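Local atomic coordinates of ribosomal RNA processing protein 6 (Trypanosoma brucei brucei, PDB entry 4NLC), a protein that probably degrades and trims RNA from the 3' end as a 3'-5' exoribonuclease, represented here by its catalytic core. Residues K328-S332 against V358-I362; D75-E81 against V128-L134; I114-T118 against L227-D231; E98-Y103 against A204-V208; I45-P51 against Y165-L169. The protein carries 1 engineered substitution. All blocks are in the same frame, centred on the assembly; numbering follows the deposited sequence.

Contact 1: K328-S332 against V358-I362; sequences KLPTS and VKDAI
The segment 328-332 turns a corner between two helices. Lys328 ends helix 319-328, Leu329 leaves it with positive phi (48/63), Pro330 is extended (-60/133), Thr331 sits at -114/14, and Ser332 (-141/152) is the N-cap of the next helix. In 358-362, Val358 and Lys359 are helical; Ala361 N bonds to Val358 O at 3.1 Å, and by Ile362 (-75/157) the chain runs extended. The two backbones approach with CA atoms 6.0 Å apart for Leu329 and Val358 and 6.7 Å for Thr331 and Lys359.

Val358, with chi1 t, points into the corner. Its CG1 lies 3.6 Å from Leu329 C, 3.1 Å from Pro330 O and 4.1 Å from Leu329 CB, while its CG2 meets Pro330 CG at 4.3 Å. Ile362 (chi1 p) completes the apolar patch, CG2 to Leu329 CB at 4.3 Å and CD1 to Thr331 CG2 at 4.3 Å. On the exposed side, the extended Lys359 chain brings CE to 4.1 Å from Thr331 O. The contact is thus van der Waals in character and buries 284 Å².

The connection between two helices of the HRDC domain, an all-helical bundle, packs on the end region of helix 351-359. Leu329 and Ala361 both rest on Val294 of helix 289-309, Pro330 reaches Val336 and Cys339 of helix 333-339, and Ile325 of helix 319-328 lies against both Pro330 and Val358.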
# COMPACT_ATOMS: atom_id res chain seq x y z
N LYS A 328 15.18 23.78 21.72
CA LYS A 328 14.81 25.10 22.23
C LYS A 328 14.11 25.10 23.59
O LYS A 328 14.11 26.15 24.24
CB LYS A 328 13.95 25.86 21.19
CG LYS A 328 14.70 26.24 19.91
CD LYS A 328 13.70 26.69 18.84
CE LYS A 328 14.35 27.40 17.66
NZ LYS A 328 13.33 27.99 16.75
N LEU A 329 13.50 23.96 24.01
CA LEU A 329 12.71 23.82 25.26
C LEU A 329 11.68 24.99 25.45
O LEU A 329 11.81 25.75 26.40
CB LEU A 329 13.62 23.62 26.51
CG LEU A 329 14.53 22.36 26.51
CD1 LEU A 329 15.58 22.44 27.62
CD2 LEU A 329 13.73 21.07 26.65
N PRO A 330 10.68 25.15 24.53
CA PRO A 330 9.70 26.26 24.68
C PRO A 330 8.89 26.23 25.98
O PRO A 330 8.39 25.18 26.36
CB PRO A 330 8.80 26.05 23.46
CG PRO A 330 8.93 24.61 23.14
CD PRO A 330 10.37 24.35 23.34
N THR A 331 8.76 27.38 26.67
CA THR A 331 8.05 27.41 27.97
C THR A 331 6.73 28.23 27.98
O THR A 331 6.17 28.43 29.06
CB THR A 331 8.98 27.83 29.10
OG1 THR A 331 9.53 29.12 28.80
CG2 THR A 331 10.07 26.79 29.37
N SER A 332 6.21 28.58 26.80
CA SER A 332 4.94 29.28 26.58
C SER A 332 4.26 28.67 25.34
O SER A 332 4.96 28.14 24.47
CB SER A 332 5.16 30.78 26.41
OG SER A 332 5.75 31.09 25.15
N VAL A 358 7.44 19.74 28.17
CA VAL A 358 8.63 20.58 28.31
C VAL A 358 8.81 21.02 29.77
O VAL A 358 9.93 20.98 30.27
CB VAL A 358 8.58 21.81 27.36
CG1 VAL A 358 9.81 22.70 27.55
CG2 VAL A 358 8.47 21.36 25.90
N LYS A 359 7.72 21.48 30.42
CA LYS A 359 7.73 21.96 31.80
C LYS A 359 8.19 20.89 32.79
O LYS A 359 8.95 21.21 33.69
CB LYS A 359 6.36 22.52 32.21
CG LYS A 359 6.08 23.91 31.69
CD LYS A 359 4.62 24.28 31.88
CE LYS A 359 4.32 25.66 31.37
NZ LYS A 359 2.86 25.93 31.36
N ASP A 360 7.77 19.63 32.60
CA ASP A 360 8.16 18.52 33.48
C ASP A 360 9.64 18.11 33.34
O ASP A 360 10.17 17.40 34.20
CB ASP A 360 7.22 17.31 33.29
CG ASP A 360 5.75 17.57 33.61
OD1 ASP A 360 5.45 18.59 34.26
OD2 ASP A 360 4.91 16.75 33.20
N ALA A 361 10.32 18.61 32.29
CA ALA A 361 11.72 18.31 32.03
C ALA A 361 12.71 19.45 32.35
O ALA A 361 13.89 19.16 32.55
CB ALA A 361 11.90 17.84 30.60
N ILE A 362 12.28 20.71 32.40
CA ILE A 362 13.23 21.80 32.69
C ILE A 362 13.62 21.81 34.20
O ILE A 362 12.92 21.22 35.03
CB ILE A 362 12.84 23.20 32.13
CG1 ILE A 362 11.69 23.84 32.90
CG2 ILE A 362 12.56 23.15 30.62
CD1 ILE A 362 11.84 25.38 33.02

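Contact 2: D75-E81 against V128-L134; sequences DTVEDLE and VRANMYL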
# COMPACT_ATOMS: atom_id res chain seq x y z
N ASP A 75 -17.20 2.34 -10.00
CA ASP A 75 -17.37 3.02 -8.73
C ASP A 75 -18.69 2.71 -8.05
O ASP A 75 -19.06 3.42 -7.10
CB ASP A 75 -17.11 4.54 -8.85
CG ASP A 75 -18.12 5.36 -9.65
OD1 ASP A 75 -18.93 4.75 -10.40
OD2 ASP A 75 -18.06 6.62 -9.57
N THR A 76 -19.37 1.63 -8.48
CA THR A 76 -20.61 1.15 -7.80
C THR A 76 -20.46 -0.35 -7.53
O THR A 76 -19.60 -0.98 -8.17
CB THR A 76 -21.90 1.46 -8.57
OG1 THR A 76 -21.94 0.69 -9.76
CG2 THR A 76 -22.09 2.92 -8.85
N VAL A 77 -21.28 -0.91 -6.60
CA VAL A 77 -21.28 -2.34 -6.22
C VAL A 77 -21.59 -3.21 -7.44
O VAL A 77 -20.87 -4.16 -7.67
CB VAL A 77 -22.24 -2.70 -5.05
CG1 VAL A 77 -22.02 -4.15 -4.57
CG2 VAL A 77 -22.07 -1.75 -3.88
N GLU A 78 -22.68 -2.89 -8.17
CA GLU A 78 -23.17 -3.60 -9.38
C GLU A 78 -22.09 -3.64 -10.45
O GLU A 78 -21.91 -4.67 -11.09
CB GLU A 78 -24.44 -2.94 -9.98
CG GLU A 78 -25.35 -2.22 -8.99
CD GLU A 78 -24.93 -0.80 -8.65
OE1 GLU A 78 -24.61 -0.56 -7.47
OE2 GLU A 78 -24.99 0.08 -9.54
N ASP A 79 -21.38 -2.52 -10.66
CA ASP A 79 -20.29 -2.45 -11.63
C ASP A 79 -19.07 -3.25 -11.19
O ASP A 79 -18.38 -3.81 -12.04
CB ASP A 79 -19.95 -1.01 -11.99
CG ASP A 79 -21.02 -0.41 -12.88
OD1 ASP A 79 -21.57 -1.15 -13.74
OD2 ASP A 79 -21.36 0.77 -12.68
N LEU A 80 -18.85 -3.36 -9.88
CA LEU A 80 -17.78 -4.16 -9.29
C LEU A 80 -18.07 -5.66 -9.50
O LEU A 80 -17.17 -6.42 -9.87
CB LEU A 80 -17.58 -3.82 -7.80
CG LEU A 80 -16.47 -4.57 -7.06
CD1 LEU A 80 -15.11 -4.35 -7.74
CD2 LEU A 80 -16.43 -4.16 -5.58
N GLU A 81 -19.33 -6.07 -9.25
CA GLU A 81 -19.79 -7.45 -9.43
C GLU A 81 -19.70 -7.85 -10.90
O GLU A 81 -19.24 -8.95 -11.19
CB GLU A 81 -21.24 -7.62 -8.93
CG GLU A 81 -21.34 -7.46 -7.42
CD GLU A 81 -22.74 -7.52 -6.87
OE1 GLU A 81 -23.63 -6.80 -7.38
OE2 GLU A 81 -22.95 -8.27 -5.89
N VAL A 128 -16.16 2.06 -3.28
CA VAL A 128 -16.65 0.69 -3.05
C VAL A 128 -15.77 -0.07 -2.02
O VAL A 128 -15.77 -1.30 -1.99
CB VAL A 128 -16.89 -0.13 -4.37
CG1 VAL A 128 -17.91 0.58 -5.26
CG2 VAL A 128 -15.61 -0.39 -5.14
N ARG A 129 -15.10 0.70 -1.10
CA ARG A 129 -14.26 0.16 -0.02
C ARG A 129 -14.91 -0.99 0.71
O ARG A 129 -14.29 -2.05 0.84
CB ARG A 129 -13.87 1.25 0.99
CG ARG A 129 -12.92 0.76 2.09
CD ARG A 129 -12.61 1.90 3.04
NE ARG A 129 -12.01 1.45 4.30
CZ ARG A 129 -10.71 1.22 4.47
NH1 ARG A 129 -9.86 1.39 3.45
NH2 ARG A 129 -10.25 0.82 5.64
N ALA A 130 -16.17 -0.79 1.16
CA ALA A 130 -16.96 -1.75 1.93
C ALA A 130 -17.34 -3.01 1.14
O ALA A 130 -17.72 -4.01 1.74
CB ALA A 130 -18.22 -1.08 2.45
N ASN A 131 -17.24 -2.96 -0.21
CA ASN A 131 -17.65 -4.05 -1.10
C ASN A 131 -16.52 -4.79 -1.79
O ASN A 131 -16.78 -5.69 -2.59
CB ASN A 131 -18.60 -3.46 -2.17
CG ASN A 131 -19.58 -2.47 -1.58
OD1 ASN A 131 -19.45 -1.25 -1.72
ND2 ASN A 131 -20.52 -2.97 -0.82
N MET A 132 -15.27 -4.39 -1.52
CA MET A 132 -14.10 -4.98 -2.20
C MET A 132 -13.94 -6.49 -1.93
O MET A 132 -13.35 -7.19 -2.76
CB MET A 132 -12.83 -4.20 -1.88
CG MET A 132 -12.76 -2.84 -2.55
SD MET A 132 -12.79 -2.91 -4.35
CE MET A 132 -11.11 -3.44 -4.67
N TYR A 133 -14.54 -7.00 -0.83
CA TYR A 133 -14.52 -8.42 -0.47
C TYR A 133 -15.10 -9.30 -1.59
O TYR A 133 -14.75 -10.48 -1.70
CB TYR A 133 -15.26 -8.65 0.86
CG TYR A 133 -16.76 -8.44 0.79
CD1 TYR A 133 -17.62 -9.48 0.43
CD2 TYR A 133 -17.34 -7.23 1.14
CE1 TYR A 133 -19.00 -9.31 0.41
CE2 TYR A 133 -18.72 -7.04 1.13
CZ TYR A 133 -19.55 -8.08 0.73
OH TYR A 133 -20.91 -7.92 0.69
N LEU A 134 -15.97 -8.70 -2.44
CA LEU A 134 -16.59 -9.36 -3.61
C LEU A 134 -15.59 -9.81 -4.66
O LEU A 134 -15.93 -10.59 -5.54
CB LEU A 134 -17.70 -8.49 -4.25
CG LEU A 134 -18.94 -8.25 -3.36
CD1 LEU A 134 -19.84 -7.20 -3.96
CD2 LEU A 134 -19.72 -9.53 -3.09
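In the RNase H-like exonuclease fold, the start of helix 77-87, which follows edge strand 71-74, packs on the 3-10 turns of 129-134. Leu80 is the central side chain. Its t,p rotamer sends CD2 into a pocket bounded by Val128 CG2 at 3.9 Å, Met132 SD at 4.0 Å and Asn131 O at 3.4 Å. Val128 (chi1 m) sends its other methyl, CG1, to the start of the helix, 3.5 Å from Thr76 C and 3.6 Å from Asp75 O. Further along, Leu134 (m,t) places CD1 3.8 Å from Val77 CG1 and also 3.8 Å from Glu81 CG, so the aliphatic part of the glutamate serves as packing surface. Met132 points its CA-CB bond away, but its m,m,m chain folds back to Leu80; Val123 of strand 120-123 touches all three of Leu80, Val128 and Met132. At the N-cap, Thr76 OG1 accepts a weak capping bond from Asp79 N at 3.4 Å and donates to Asp79 OD2 at 3.0 Å.

Contact 3: I114-T118 against L227-D231; sequences ISTRT and LYVYD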
# COMPACT_ATOMS: atom_id res chain seq x y z
N ILE A 114 -6.90 -2.81 -13.06
CA ILE A 114 -6.90 -4.18 -13.57
C ILE A 114 -6.89 -4.16 -15.08
O ILE A 114 -7.75 -3.53 -15.68
CB ILE A 114 -8.11 -5.04 -13.04
CG1 ILE A 114 -8.11 -5.18 -11.50
CG2 ILE A 114 -8.10 -6.45 -13.68
CD1 ILE A 114 -9.46 -4.94 -10.87
N SER A 115 -5.99 -4.94 -15.68
CA SER A 115 -6.02 -5.11 -17.12
C SER A 115 -6.19 -6.58 -17.45
O SER A 115 -5.59 -7.44 -16.80
CB SER A 115 -4.75 -4.60 -17.80
OG SER A 115 -4.62 -3.18 -17.79
N THR A 116 -6.97 -6.85 -18.50
CA THR A 116 -7.14 -8.17 -19.09
C THR A 116 -6.52 -8.05 -20.48
O THR A 116 -6.17 -6.94 -20.89
CB THR A 116 -8.63 -8.66 -19.14
OG1 THR A 116 -9.35 -7.99 -20.17
CG2 THR A 116 -9.35 -8.52 -17.81
N ARG A 117 -6.44 -9.16 -21.22
CA ARG A 117 -5.93 -9.15 -22.59
C ARG A 117 -6.78 -8.27 -23.52
O ARG A 117 -6.30 -7.87 -24.56
CB ARG A 117 -5.90 -10.59 -23.16
CG ARG A 117 -5.02 -11.57 -22.39
CD ARG A 117 -3.56 -11.11 -22.30
NE ARG A 117 -2.78 -12.17 -21.70
CZ ARG A 117 -1.46 -12.30 -21.79
NH1 ARG A 117 -0.74 -11.39 -22.42
NH2 ARG A 117 -0.86 -13.34 -21.24
N THR A 118 -8.05 -8.00 -23.16
CA THR A 118 -8.97 -7.28 -24.07
C THR A 118 -9.41 -5.90 -23.59
O THR A 118 -10.01 -5.15 -24.37
CB THR A 118 -10.21 -8.16 -24.36
OG1 THR A 118 -10.72 -8.74 -23.14
CG2 THR A 118 -9.92 -9.24 -25.38
N LEU A 227 0.56 -7.54 -18.85
CA LEU A 227 0.41 -8.93 -19.31
C LEU A 227 1.36 -9.27 -20.45
O LEU A 227 1.81 -10.40 -20.51
CB LEU A 227 -1.03 -9.29 -19.65
CG LEU A 227 -2.01 -9.29 -18.48
CD1 LEU A 227 -3.42 -9.48 -18.99
CD2 LEU A 227 -1.63 -10.30 -17.42
N TYR A 228 1.71 -8.30 -21.32
CA TYR A 228 2.70 -8.52 -22.39
C TYR A 228 4.06 -8.71 -21.76
O TYR A 228 4.80 -9.59 -22.17
CB TYR A 228 2.75 -7.35 -23.39
CG TYR A 228 3.86 -7.48 -24.43
CD1 TYR A 228 3.76 -8.39 -25.48
CD2 TYR A 228 4.99 -6.66 -24.38
CE1 TYR A 228 4.76 -8.48 -26.46
CE2 TYR A 228 6.00 -6.76 -25.34
CZ TYR A 228 5.87 -7.67 -26.38
OH TYR A 228 6.85 -7.75 -27.34
N VAL A 229 4.40 -7.86 -20.76
CA VAL A 229 5.66 -7.91 -19.99
C VAL A 229 5.77 -9.29 -19.35
O VAL A 229 6.81 -9.95 -19.45
CB VAL A 229 5.73 -6.74 -18.96
CG1 VAL A 229 6.76 -6.99 -17.86
CG2 VAL A 229 6.01 -5.41 -19.66
N TYR A 230 4.66 -9.76 -18.76
CA TYR A 230 4.53 -11.08 -18.14
C TYR A 230 4.92 -12.20 -19.16
O TYR A 230 5.75 -13.04 -18.84
CB TYR A 230 3.09 -11.26 -17.60
CG TYR A 230 2.74 -12.67 -17.18
CD1 TYR A 230 3.40 -13.29 -16.12
CD2 TYR A 230 1.69 -13.36 -17.78
CE1 TYR A 230 3.04 -14.56 -15.68
CE2 TYR A 230 1.32 -14.63 -17.35
CZ TYR A 230 2.00 -15.23 -16.30
OH TYR A 230 1.69 -16.51 -15.90
N ASP A 231 4.33 -12.16 -20.37
CA ASP A 231 4.61 -13.12 -21.46
C ASP A 231 6.11 -13.11 -21.84
O ASP A 231 6.74 -14.16 -21.90
CB ASP A 231 3.76 -12.77 -22.70
CG ASP A 231 2.27 -12.99 -22.61
OD1 ASP A 231 1.82 -13.66 -21.66
OD2 ASP A 231 1.55 -12.53 -23.51
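A two-pronged salt bridge between the partly exposed Arg117 and the buried Asp231 dominates this contact: Arg117 NH2 donates to Asp231 OD1 at 2.7 Å and Arg117 NH1 to Asp231 OD2 at 2.8 Å. The carboxylate meets the guanidinium at its edge, near its plane, and Leu227 CB covers one face, 3.5 Å from Arg117 NH1. The m,m,t side chain of Arg117 starts sideways and carries the guanidinium to helix 226-238. Both charges have further partners, since Arg117 NE forms a salt bridge with Glu92 and Asp231 OD2 accepts from Thr61 N.

Beside the ion pair the contact turns apolar. Leu227 (m,t) lies against the backbone where strand 108-115 runs out, its CD1 3.7 Å from Ser115 O and 3.7 Å from Thr116 C, and it also touches Ala94 of strand 92-100 and Val147 of strand 145-148. Thr116 OG1 accepts from Thr118 N at 3.3 Å, an ST turn that shapes the backbone round Arg117. Ser115 OG bonds to Asp120 and to Thr223 of the preceding helix.

Helix 226-238 is thereby tied to the end of a strand within the mixed sheet, the alpha-on-beta layering typical of the RNase H-like fold of 3'-5' exonucleases.

Contact 4: E98-Y103 against A204-V208; sequences EHHDFY and ADWRV
Glu98 to His100 (phi/psi near -130/150) end strand 92-100 and face a type I turn, Asp205 to Val208; His100 and Trp206 CA atoms are 6.4 Å apart. Glu98 (m,m) sets CB 3.7 Å from the five-membered ring centroid of Trp206 (m, 98°), a CH-pi contact, and OE1 over the ring face, 3.6 Å from Trp206 NE1. Glu98 OE2 nears Asp222, consistent with a DEDD-type acidic cluster. The CA-CB bond of His99 points away; its NE2 bonds to Lys160. Water 1 donates to His99 O (2.9 Å) and Ala204 O (3.2 Å), accepts from Trp206 N (2.8 Å) and meets His100 ND1 (3.2 Å). His100 (chi1 t) stacks flat on the Arg207 (m,t,m) guanidinium, centres 4.2 Å apart, planes at 15°; Arg207 CD is 3.5 Å from its centroid (CH-pi). Tyr103 N donates to His100 NE2 (2.8 Å); water 2 bridges Tyr103 O and Arg207 NH1. Arg207 NE-Asp205 OD1 and Arg207 NH2-Asp205 OD2 (both 3.0 Å) form a salt bridge, so His100, not doubly protonated, stacks on a balanced cation.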
# COMPACT_ATOMS: atom_id res chain seq x y z
N GLU A 98 -3.19 2.17 -6.16
CA GLU A 98 -2.70 3.50 -5.77
C GLU A 98 -3.08 3.67 -4.29
O GLU A 98 -4.07 3.08 -3.83
CB GLU A 98 -3.20 4.64 -6.66
CG GLU A 98 -2.84 4.47 -8.14
CD GLU A 98 -1.37 4.39 -8.50
OE1 GLU A 98 -0.53 4.86 -7.71
OE2 GLU A 98 -1.07 3.87 -9.60
N HIS A 99 -2.28 4.39 -3.53
CA HIS A 99 -2.42 4.46 -2.07
C HIS A 99 -2.23 5.88 -1.50
O HIS A 99 -1.71 6.76 -2.20
CB HIS A 99 -1.36 3.48 -1.48
CG HIS A 99 -1.39 3.23 -0.00
ND1 HIS A 99 -0.54 3.90 0.85
CD2 HIS A 99 -2.06 2.28 0.70
CE1 HIS A 99 -0.78 3.41 2.06
NE2 HIS A 99 -1.69 2.45 2.02
N HIS A 100 -2.68 6.12 -0.26
CA HIS A 100 -2.52 7.39 0.43
C HIS A 100 -1.96 7.14 1.83
O HIS A 100 -2.51 6.34 2.58
CB HIS A 100 -3.84 8.20 0.49
CG HIS A 100 -3.64 9.54 1.17
ND1 HIS A 100 -3.05 10.60 0.51
CD2 HIS A 100 -3.86 9.89 2.46
CE1 HIS A 100 -2.97 11.58 1.40
NE2 HIS A 100 -3.44 11.20 2.58
N ASP A 101 -0.94 7.88 2.22
CA ASP A 101 -0.33 7.67 3.52
C ASP A 101 -0.17 8.91 4.36
O ASP A 101 0.10 8.76 5.55
CB ASP A 101 1.03 6.93 3.38
CG ASP A 101 2.08 7.58 2.50
OD1 ASP A 101 2.26 8.81 2.60
OD2 ASP A 101 2.76 6.85 1.75
N PHE A 102 -0.27 10.13 3.79
CA PHE A 102 -0.04 11.35 4.60
C PHE A 102 -1.15 11.68 5.61
O PHE A 102 -0.85 11.85 6.78
CB PHE A 102 0.25 12.57 3.71
CG PHE A 102 0.92 13.70 4.46
CD1 PHE A 102 2.26 13.62 4.81
CD2 PHE A 102 0.22 14.84 4.81
CE1 PHE A 102 2.88 14.65 5.52
CE2 PHE A 102 0.84 15.88 5.51
CZ PHE A 102 2.16 15.77 5.86
N TYR A 103 -2.40 11.76 5.16
CA TYR A 103 -3.57 12.08 6.01
C TYR A 103 -4.31 10.83 6.46
O TYR A 103 -5.53 10.73 6.34
CB TYR A 103 -4.49 13.08 5.31
CG TYR A 103 -3.82 14.41 5.02
CD1 TYR A 103 -3.64 15.35 6.02
CD2 TYR A 103 -3.42 14.74 3.73
CE1 TYR A 103 -3.05 16.58 5.76
CE2 TYR A 103 -2.85 15.98 3.45
CZ TYR A 103 -2.65 16.89 4.47
OH TYR A 103 -2.07 18.11 4.22
N ALA A 204 1.26 11.70 -6.47
CA ALA A 204 0.01 12.47 -6.49
C ALA A 204 -0.95 12.12 -5.31
O ALA A 204 -0.71 11.17 -4.56
CB ALA A 204 -0.71 12.28 -7.82
N ASP A 205 -2.01 12.94 -5.13
CA ASP A 205 -3.02 12.70 -4.11
C ASP A 205 -4.13 11.85 -4.76
O ASP A 205 -4.96 12.35 -5.54
CB ASP A 205 -3.58 14.01 -3.54
CG ASP A 205 -4.42 13.84 -2.28
OD1 ASP A 205 -4.78 12.69 -1.95
OD2 ASP A 205 -4.66 14.86 -1.59
N TRP A 206 -4.12 10.54 -4.46
CA TRP A 206 -5.06 9.60 -5.06
C TRP A 206 -6.42 9.57 -4.36
O TRP A 206 -7.31 8.85 -4.78
CB TRP A 206 -4.43 8.21 -5.18
CG TRP A 206 -3.37 8.19 -6.22
CD1 TRP A 206 -2.02 8.30 -6.03
CD2 TRP A 206 -3.58 8.15 -7.64
NE1 TRP A 206 -1.37 8.30 -7.25
CE2 TRP A 206 -2.31 8.24 -8.26
CE3 TRP A 206 -4.73 8.05 -8.46
CZ2 TRP A 206 -2.14 8.18 -9.64
CZ3 TRP A 206 -4.56 8.05 -9.84
CH2 TRP A 206 -3.28 8.10 -10.41
N ARG A 207 -6.62 10.45 -3.36
CA ARG A 207 -7.90 10.59 -2.68
C ARG A 207 -8.83 11.50 -3.48
O ARG A 207 -10.02 11.53 -3.19
CB ARG A 207 -7.71 11.27 -1.32
CG ARG A 207 -6.82 10.52 -0.35
CD ARG A 207 -6.74 11.31 0.93
NE ARG A 207 -6.12 12.61 0.70
CZ ARG A 207 -6.22 13.63 1.53
NH1 ARG A 207 -6.95 13.53 2.64
NH2 ARG A 207 -5.62 14.78 1.26
N VAL A 208 -8.29 12.30 -4.42
CA VAL A 208 -9.12 13.29 -5.12
C VAL A 208 -10.13 12.65 -6.06
O VAL A 208 -9.86 11.65 -6.72
CB VAL A 208 -8.34 14.45 -5.82
CG1 VAL A 208 -7.45 15.19 -4.81
CG2 VAL A 208 -7.53 13.96 -7.02
O HOH W 1 -2.42 9.52 -2.48
O HOH W 2 -7.32 11.32 4.35

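Contact 5: I45-P51 against Y165-L169; sequences IKAVSVP and YIVNL
In the second segment Tyr165 to Val167 are extended, Asn168 breaks the run, and Leu169 begins strand 169-171. Alongside runs the first segment: the last turn of helix 42-46, a bend at Ala47 (-97/5), then an extended run from Val48 (-103/139) to Pro51 (-61/123). CA atoms come within 5.8 Å for Ile45 and Val167 and 6.6 Å for Val50 and Asn168.

Tyr165 (-134/140) starts the second segment and turns its ring aside to meet His39 and Phe41. The CA-CB bond of Ile166 (-100/115) points away, and its side chain touches Val155 and Leu158 of helix 152-162, yet it offers its backbone: Ile166 O is 3.5 Å from Ile45 CD1, reached by an m,t isoleucine. Val167 (-99/117, chi1 t) splits its methyls between two neighbours, with CG2 4.1 Å from Ile45 CG1 and CG1 3.9 Å from Val48 CG1. Asn168 adopts a left-handed backbone (71/62) and, with chi1 near -85°, points at the extended run. Its ND2 donates to Ser49 O at 3.1 Å and 171° and also bonds to Pro142 O, so one amide ties two carbonyls. Val48 CG1 lies 3.7 Å from Asn168 OD1, and Pro51 CD 3.6 Å from Asn168 ND2.

The arrangement lays an N-terminal part of the chain along the approach to the outermost strand 169-171 of the RNase H-like exonuclease sheet.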
# COMPACT_ATOMS: atom_id res chain seq x y z
N ILE A 45 -2.54 -21.41 0.10
CA ILE A 45 -1.44 -20.97 -0.76
C ILE A 45 -0.28 -22.00 -0.78
O ILE A 45 0.29 -22.29 -1.84
CB ILE A 45 -0.97 -19.53 -0.41
CG1 ILE A 45 -2.12 -18.48 -0.58
CG2 ILE A 45 0.30 -19.13 -1.18
CD1 ILE A 45 -1.80 -17.03 -0.08
N LYS A 46 0.07 -22.55 0.38
CA LYS A 46 1.14 -23.56 0.47
C LYS A 46 0.73 -24.90 -0.17
O LYS A 46 1.60 -25.67 -0.53
CB LYS A 46 1.62 -23.76 1.92
CG LYS A 46 2.32 -22.52 2.49
CD LYS A 46 2.36 -22.55 3.98
CE LYS A 46 3.02 -21.32 4.54
NZ LYS A 46 2.99 -21.31 6.04
N ALA A 47 -0.58 -25.18 -0.30
CA ALA A 47 -1.10 -26.41 -0.92
C ALA A 47 -1.49 -26.21 -2.41
O ALA A 47 -2.04 -27.13 -3.00
CB ALA A 47 -2.32 -26.89 -0.14
N VAL A 48 -1.24 -25.02 -2.99
CA VAL A 48 -1.68 -24.71 -4.36
C VAL A 48 -0.55 -24.80 -5.39
O VAL A 48 0.56 -24.35 -5.13
CB VAL A 48 -2.44 -23.34 -4.41
CG1 VAL A 48 -1.76 -22.29 -5.29
CG2 VAL A 48 -3.90 -23.54 -4.81
N SER A 49 -0.86 -25.38 -6.56
CA SER A 49 0.09 -25.53 -7.66
C SER A 49 -0.08 -24.40 -8.66
O SER A 49 -1.15 -23.80 -8.76
CB SER A 49 -0.15 -26.85 -8.39
OG SER A 49 -0.31 -27.94 -7.51
N VAL A 50 0.97 -24.16 -9.45
CA VAL A 50 0.93 -23.19 -10.55
C VAL A 50 0.15 -23.90 -11.70
O VAL A 50 0.41 -25.09 -11.94
CB VAL A 50 2.37 -22.84 -11.03
CG1 VAL A 50 2.34 -21.78 -12.12
CG2 VAL A 50 3.28 -22.41 -9.88
N PRO A 51 -0.81 -23.23 -12.40
CA PRO A 51 -1.51 -23.91 -13.51
C PRO A 51 -0.50 -24.31 -14.60
O PRO A 51 0.24 -23.47 -15.09
CB PRO A 51 -2.52 -22.86 -14.01
CG PRO A 51 -2.59 -21.82 -12.91
CD PRO A 51 -1.25 -21.83 -12.26
N TYR A 165 -6.59 -11.56 -0.43
CA TYR A 165 -5.42 -12.43 -0.48
C TYR A 165 -5.26 -13.07 -1.87
O TYR A 165 -6.25 -13.51 -2.48
CB TYR A 165 -5.54 -13.52 0.60
CG TYR A 165 -5.68 -12.96 2.00
CD1 TYR A 165 -6.93 -12.64 2.53
CD2 TYR A 165 -4.56 -12.74 2.80
CE1 TYR A 165 -7.06 -12.11 3.81
CE2 TYR A 165 -4.68 -12.25 4.09
CZ TYR A 165 -5.93 -11.90 4.58
OH TYR A 165 -6.04 -11.40 5.85
N ILE A 166 -3.99 -13.15 -2.33
CA ILE A 166 -3.64 -13.61 -3.67
C ILE A 166 -3.17 -15.06 -3.73
O ILE A 166 -2.13 -15.41 -3.19
CB ILE A 166 -2.63 -12.64 -4.34
CG1 ILE A 166 -2.98 -11.16 -4.05
CG2 ILE A 166 -2.59 -12.88 -5.84
CD1 ILE A 166 -1.72 -10.21 -3.94
N VAL A 167 -3.96 -15.90 -4.40
CA VAL A 167 -3.65 -17.29 -4.67
C VAL A 167 -3.11 -17.26 -6.12
O VAL A 167 -3.81 -16.84 -7.03
CB VAL A 167 -4.90 -18.21 -4.50
CG1 VAL A 167 -4.62 -19.63 -5.01
CG2 VAL A 167 -5.36 -18.25 -3.04
N ASN A 168 -1.86 -17.64 -6.29
CA ASN A 168 -1.12 -17.64 -7.55
C ASN A 168 -0.79 -16.23 -8.04
O ASN A 168 -1.18 -15.78 -9.13
CB ASN A 168 -1.77 -18.50 -8.63
CG ASN A 168 -1.32 -19.93 -8.50
OD1 ASN A 168 -0.21 -20.24 -8.02
ND2 ASN A 168 -2.18 -20.84 -8.90
N LEU A 169 -0.00 -15.57 -7.21
CA LEU A 169 0.57 -14.29 -7.51
C LEU A 169 1.79 -14.54 -8.40
O LEU A 169 2.52 -15.52 -8.20
CB LEU A 169 1.06 -13.61 -6.18
CG LEU A 169 1.94 -12.34 -6.32
CD1 LEU A 169 1.15 -11.17 -6.85
CD2 LEU A 169 2.59 -11.96 -5.00

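How the contacts relate
Contacts 2, 3 and 4 lie in the exonuclease domain, and their segments alternate along the chain. Contacts 3 and 4 reach neighbouring strands of one sheet, nearest atoms about 9 Å apart; between nearest atoms, contact 2 is about 6 Å from contact 3 and about 8 Å from contact 4. Contact 5 lies at another border of that sheet, its centre about 19 Å from that of contact 3. Contact 4 holds Glu98, beside the likely active site; the side chains of His99 and Met132 each lie about 8 Å from a bound PEG. Contact 1, in the HRDC domain, stands apart, its centre about 36 to 59 Å from the others. The engineered Ser321 lies in helix 319-328, which leads into contact 1; no disulfide to Cys340 can form.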